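Local coordinates for protein ComZ (Thermus thermophilus, PDB 6QVI) that is a competence-associated pilin that probably acts as a DNA receptor at the pilus tip during natural transformation, at residues S211-T225 with G236-N250. Residues are numbered along the deposited sequence; the frame is centred on the assembly and turned at random.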
# COMPACT_ATOMS: atom_id res chain seq x y z
N SER A 211 -4.61 -10.93 -1.85
CA SER A 211 -4.90 -11.32 -3.22
C SER A 211 -3.59 -11.73 -3.85
O SER A 211 -2.52 -11.34 -3.37
CB SER A 211 -5.58 -10.21 -4.04
OG SER A 211 -5.00 -8.95 -3.78
N LEU A 212 -3.67 -12.50 -4.92
CA LEU A 212 -2.50 -12.85 -5.71
C LEU A 212 -2.62 -12.21 -7.08
O LEU A 212 -3.46 -12.61 -7.88
CB LEU A 212 -2.39 -14.37 -5.84
CG LEU A 212 -1.22 -15.00 -6.59
CD1 LEU A 212 -0.00 -14.22 -6.35
CD2 LEU A 212 -1.01 -16.46 -6.21
N ARG A 213 -1.75 -11.26 -7.37
CA ARG A 213 -1.75 -10.60 -8.66
C ARG A 213 -0.40 -10.79 -9.33
O ARG A 213 0.65 -10.55 -8.71
CB ARG A 213 -2.07 -9.10 -8.54
CG ARG A 213 -3.47 -8.78 -8.02
CD ARG A 213 -3.86 -7.31 -8.24
NE ARG A 213 -4.39 -6.72 -7.02
CZ ARG A 213 -5.61 -6.20 -6.89
NH1 ARG A 213 -6.44 -6.20 -7.93
NH2 ARG A 213 -6.00 -5.68 -5.74
N VAL A 214 -0.43 -11.13 -10.59
CA VAL A 214 0.76 -11.28 -11.33
C VAL A 214 0.51 -10.61 -12.63
O VAL A 214 -0.21 -11.11 -13.43
CB VAL A 214 1.05 -12.72 -11.61
CG1 VAL A 214 2.08 -12.83 -12.69
CG2 VAL A 214 1.51 -13.40 -10.37
N GLN A 215 1.11 -9.47 -12.85
CA GLN A 215 0.89 -8.75 -14.06
C GLN A 215 1.42 -9.39 -15.31
O GLN A 215 0.77 -9.34 -16.31
CB GLN A 215 1.43 -7.36 -13.96
CG GLN A 215 1.57 -6.73 -15.32
CD GLN A 215 2.01 -5.31 -15.25
OE1 GLN A 215 2.53 -4.86 -14.26
NE2 GLN A 215 1.80 -4.58 -16.32
N TYR A 216 2.61 -9.96 -15.28
CA TYR A 216 3.11 -10.60 -16.48
C TYR A 216 3.57 -11.99 -16.19
O TYR A 216 4.47 -12.18 -15.44
CB TYR A 216 4.31 -9.85 -17.04
CG TYR A 216 4.01 -8.51 -17.63
CD1 TYR A 216 3.19 -8.36 -18.71
CD2 TYR A 216 4.58 -7.39 -17.11
CE1 TYR A 216 2.93 -7.13 -19.24
CE2 TYR A 216 4.32 -6.16 -17.63
CZ TYR A 216 3.49 -6.04 -18.69
OH TYR A 216 3.24 -4.81 -19.20
N GLY A 217 2.94 -12.98 -16.80
CA GLY A 217 3.33 -14.36 -16.60
C GLY A 217 2.26 -15.30 -16.11
O GLY A 217 1.17 -14.88 -15.83
N LYS A 218 2.59 -16.57 -16.05
CA LYS A 218 1.75 -17.64 -15.53
C LYS A 218 2.21 -18.06 -14.14
O LYS A 218 3.20 -17.55 -13.62
CB LYS A 218 1.74 -18.82 -16.50
CG LYS A 218 1.44 -18.44 -17.94
CD LYS A 218 1.95 -19.50 -18.88
CE LYS A 218 0.96 -20.61 -18.95
NZ LYS A 218 -0.20 -20.14 -19.78
N ILE A 219 1.44 -18.94 -13.50
CA ILE A 219 1.77 -19.51 -12.20
C ILE A 219 1.27 -20.94 -12.18
O ILE A 219 0.27 -21.29 -12.82
CB ILE A 219 1.16 -18.76 -11.00
CG1 ILE A 219 -0.36 -18.95 -10.94
CG2 ILE A 219 1.52 -17.29 -11.02
CD1 ILE A 219 -0.91 -18.83 -9.55
N SER A 220 2.01 -21.79 -11.46
CA SER A 220 1.66 -23.19 -11.28
C SER A 220 1.46 -23.44 -9.79
O SER A 220 2.17 -22.87 -8.96
CB SER A 220 2.73 -24.13 -11.85
OG SER A 220 2.23 -25.44 -12.07
N VAL A 221 0.49 -24.27 -9.45
CA VAL A 221 0.18 -24.54 -8.06
C VAL A 221 0.03 -26.05 -7.88
O VAL A 221 -0.90 -26.66 -8.44
CB VAL A 221 -1.07 -23.78 -7.60
CG1 VAL A 221 -1.66 -24.42 -6.36
CG2 VAL A 221 -0.72 -22.34 -7.34
N GLY A 222 0.95 -26.65 -7.12
CA GLY A 222 0.95 -28.08 -6.86
C GLY A 222 0.43 -28.41 -5.47
O GLY A 222 -0.04 -27.55 -4.72
N GLY A 223 0.53 -29.70 -5.13
CA GLY A 223 -0.10 -30.18 -3.92
C GLY A 223 0.48 -29.56 -2.66
O GLY A 223 1.68 -29.29 -2.57
N SER A 224 -0.41 -29.37 -1.68
CA SER A 224 -0.19 -28.84 -0.32
C SER A 224 0.09 -27.34 -0.30
O SER A 224 0.14 -26.73 0.78
CB SER A 224 0.92 -29.58 0.45
OG SER A 224 2.20 -29.22 -0.01
N THR A 225 0.19 -26.70 -1.45
CA THR A 225 0.24 -25.25 -1.53
C THR A 225 -1.12 -24.71 -1.07
O THR A 225 -2.15 -25.39 -1.18
CB THR A 225 0.55 -24.82 -2.96
OG1 THR A 225 1.91 -25.14 -3.25
CG2 THR A 225 0.35 -23.32 -3.18
N GLY A 236 -9.43 -13.07 -4.50
CA GLY A 236 -9.08 -12.97 -5.91
C GLY A 236 -7.68 -13.44 -6.27
O GLY A 236 -6.72 -13.29 -5.52
N VAL A 237 -7.57 -14.02 -7.46
CA VAL A 237 -6.31 -14.50 -8.02
C VAL A 237 -6.31 -14.01 -9.47
O VAL A 237 -6.96 -14.59 -10.34
CB VAL A 237 -6.17 -16.02 -7.94
CG1 VAL A 237 -4.89 -16.47 -8.63
CG2 VAL A 237 -6.25 -16.50 -6.50
N PHE A 238 -5.67 -12.87 -9.70
CA PHE A 238 -5.62 -12.22 -11.00
C PHE A 238 -4.24 -12.35 -11.64
O PHE A 238 -3.33 -11.57 -11.34
CB PHE A 238 -6.04 -10.77 -10.81
CG PHE A 238 -7.27 -10.63 -9.98
CD1 PHE A 238 -7.22 -10.08 -8.72
CD2 PHE A 238 -8.49 -11.13 -10.47
CE1 PHE A 238 -8.37 -9.97 -7.96
CE2 PHE A 238 -9.66 -11.02 -9.73
CZ PHE A 238 -9.61 -10.44 -8.47
N VAL A 239 -4.11 -13.27 -12.61
CA VAL A 239 -2.79 -13.61 -13.14
C VAL A 239 -2.77 -13.50 -14.65
O VAL A 239 -3.55 -14.18 -15.33
CB VAL A 239 -2.36 -15.03 -12.72
CG1 VAL A 239 -1.12 -15.49 -13.50
CG2 VAL A 239 -2.12 -15.09 -11.23
N GLY A 240 -1.84 -12.71 -15.18
CA GLY A 240 -1.51 -12.70 -16.61
C GLY A 240 -2.69 -12.37 -17.52
O GLY A 240 -3.54 -11.51 -17.23
N ARG A 241 -2.75 -13.08 -18.64
CA ARG A 241 -3.68 -12.82 -19.73
C ARG A 241 -5.08 -13.36 -19.50
O ARG A 241 -5.91 -13.23 -20.40
CB ARG A 241 -3.10 -13.39 -21.04
CG ARG A 241 -2.04 -12.47 -21.60
CD ARG A 241 -1.15 -13.10 -22.63
NE ARG A 241 -0.41 -14.19 -22.02
CZ ARG A 241 0.45 -14.97 -22.66
NH1 ARG A 241 0.73 -14.78 -23.96
NH2 ARG A 241 1.02 -15.95 -21.98
N GLY A 242 -5.37 -13.93 -18.36
CA GLY A 242 -6.64 -14.60 -18.18
C GLY A 242 -6.53 -15.76 -17.21
O GLY A 242 -5.48 -16.02 -16.63
N ALA A 243 -7.65 -16.45 -17.03
CA ALA A 243 -7.63 -17.64 -16.20
C ALA A 243 -6.76 -18.76 -16.77
O ALA A 243 -6.42 -19.69 -16.05
CB ALA A 243 -9.05 -18.16 -16.00
N GLN A 244 -6.41 -18.68 -18.06
CA GLN A 244 -5.57 -19.68 -18.71
C GLN A 244 -4.22 -19.79 -17.99
O GLN A 244 -3.64 -20.89 -17.88
CB GLN A 244 -5.30 -19.31 -20.15
CG GLN A 244 -6.48 -18.82 -20.92
CD GLN A 244 -6.63 -17.34 -20.77
OE1 GLN A 244 -7.67 -16.83 -20.35
NE2 GLN A 244 -5.57 -16.63 -21.11
N ASP A 245 -3.67 -18.67 -17.52
CA ASP A 245 -2.32 -18.63 -16.96
C ASP A 245 -2.29 -18.95 -15.47
O ASP A 245 -1.29 -18.68 -14.80
CB ASP A 245 -1.68 -17.26 -17.22
CG ASP A 245 -1.55 -16.95 -18.72
OD1 ASP A 245 -1.44 -15.75 -19.07
OD2 ASP A 245 -1.56 -17.90 -19.53
N ILE A 246 -3.37 -19.53 -14.95
CA ILE A 246 -3.41 -20.09 -13.61
C ILE A 246 -3.41 -21.60 -13.79
O ILE A 246 -4.46 -22.20 -14.00
CB ILE A 246 -4.61 -19.54 -12.83
CG1 ILE A 246 -4.54 -18.01 -12.83
CG2 ILE A 246 -4.64 -20.05 -11.42
CD1 ILE A 246 -5.69 -17.34 -12.14
N THR A 247 -2.23 -22.21 -13.82
CA THR A 247 -1.96 -23.63 -14.00
C THR A 247 -1.80 -24.36 -12.66
O THR A 247 -1.42 -23.76 -11.64
CB THR A 247 -0.67 -23.77 -14.85
OG1 THR A 247 -0.86 -23.26 -16.18
CG2 THR A 247 -0.09 -25.18 -14.89
N GLY A 248 -2.01 -25.67 -12.70
CA GLY A 248 -1.64 -26.54 -11.60
C GLY A 248 -2.67 -27.59 -11.23
O GLY A 248 -3.85 -27.50 -11.56
N GLU A 249 -2.20 -28.61 -10.49
CA GLU A 249 -3.07 -29.65 -9.96
C GLU A 249 -4.14 -29.11 -9.03
O GLU A 249 -5.14 -29.79 -8.81
CB GLU A 249 -2.24 -30.68 -9.20
CG GLU A 249 -1.35 -31.55 -10.08
CD GLU A 249 -0.55 -32.59 -9.28
OE1 GLU A 249 0.17 -33.39 -9.93
OE2 GLU A 249 -0.61 -32.61 -8.03
N ASN A 250 -3.94 -27.94 -8.44
CA ASN A 250 -4.74 -27.52 -7.30
C ASN A 250 -5.69 -26.37 -7.61
O ASN A 250 -6.29 -25.81 -6.68
CB ASN A 250 -3.81 -27.09 -6.16
CG ASN A 250 -2.94 -28.23 -5.63
OD1 ASN A 250 -2.77 -29.28 -6.26
ND2 ASN A 250 -2.38 -28.00 -4.45
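In the beta-solenoid domain of ComZ, Leu212 to Val214 of one coil pair in parallel with Val237 to Val239 of the next, their strand axes 4.7 Å apart and only 7° from parallel; beyond the bend, Ile219 and Ser220 pair with Ile246 and Thr247. The pair illustrates how successive coils of a solenoid stack strand on strand, here at a corner. Backbone bonds alternate between the coils: Val214 N gives to Phe238 O, and Val214 O takes Gly240 N at 2.9 Å. The second coil carries two more residues round the corner, so the register slips by two. Inside, Val214 and Val239 stack like on like, CB of Val214 4.0 Å from CG2 of Val239, while CG1 of Val239 reaches across the bend to Ile219 CG2. On the outer side, Arg213 runs alongside Phe238, its CG near the ring edge, while its guanidinium reaches Asp269. At the corner, Lys218 bends at chi3 (82°) and again at chi4, wrapping its chain across Asp245 until NZ makes a salt bridge with OD2 of Asp245 at 2.6 Å, on its anti side. With an alanine here instead of Asp245, the Lys218 ammonium would probably lose this partner, and the Val239-Gly242 turn the carboxylate that holds Arg241 N. The other carboxylate oxygen, OD1, accepts Arg241 N at 3.0 Å from its anti side, 29° out of the carboxylate plane.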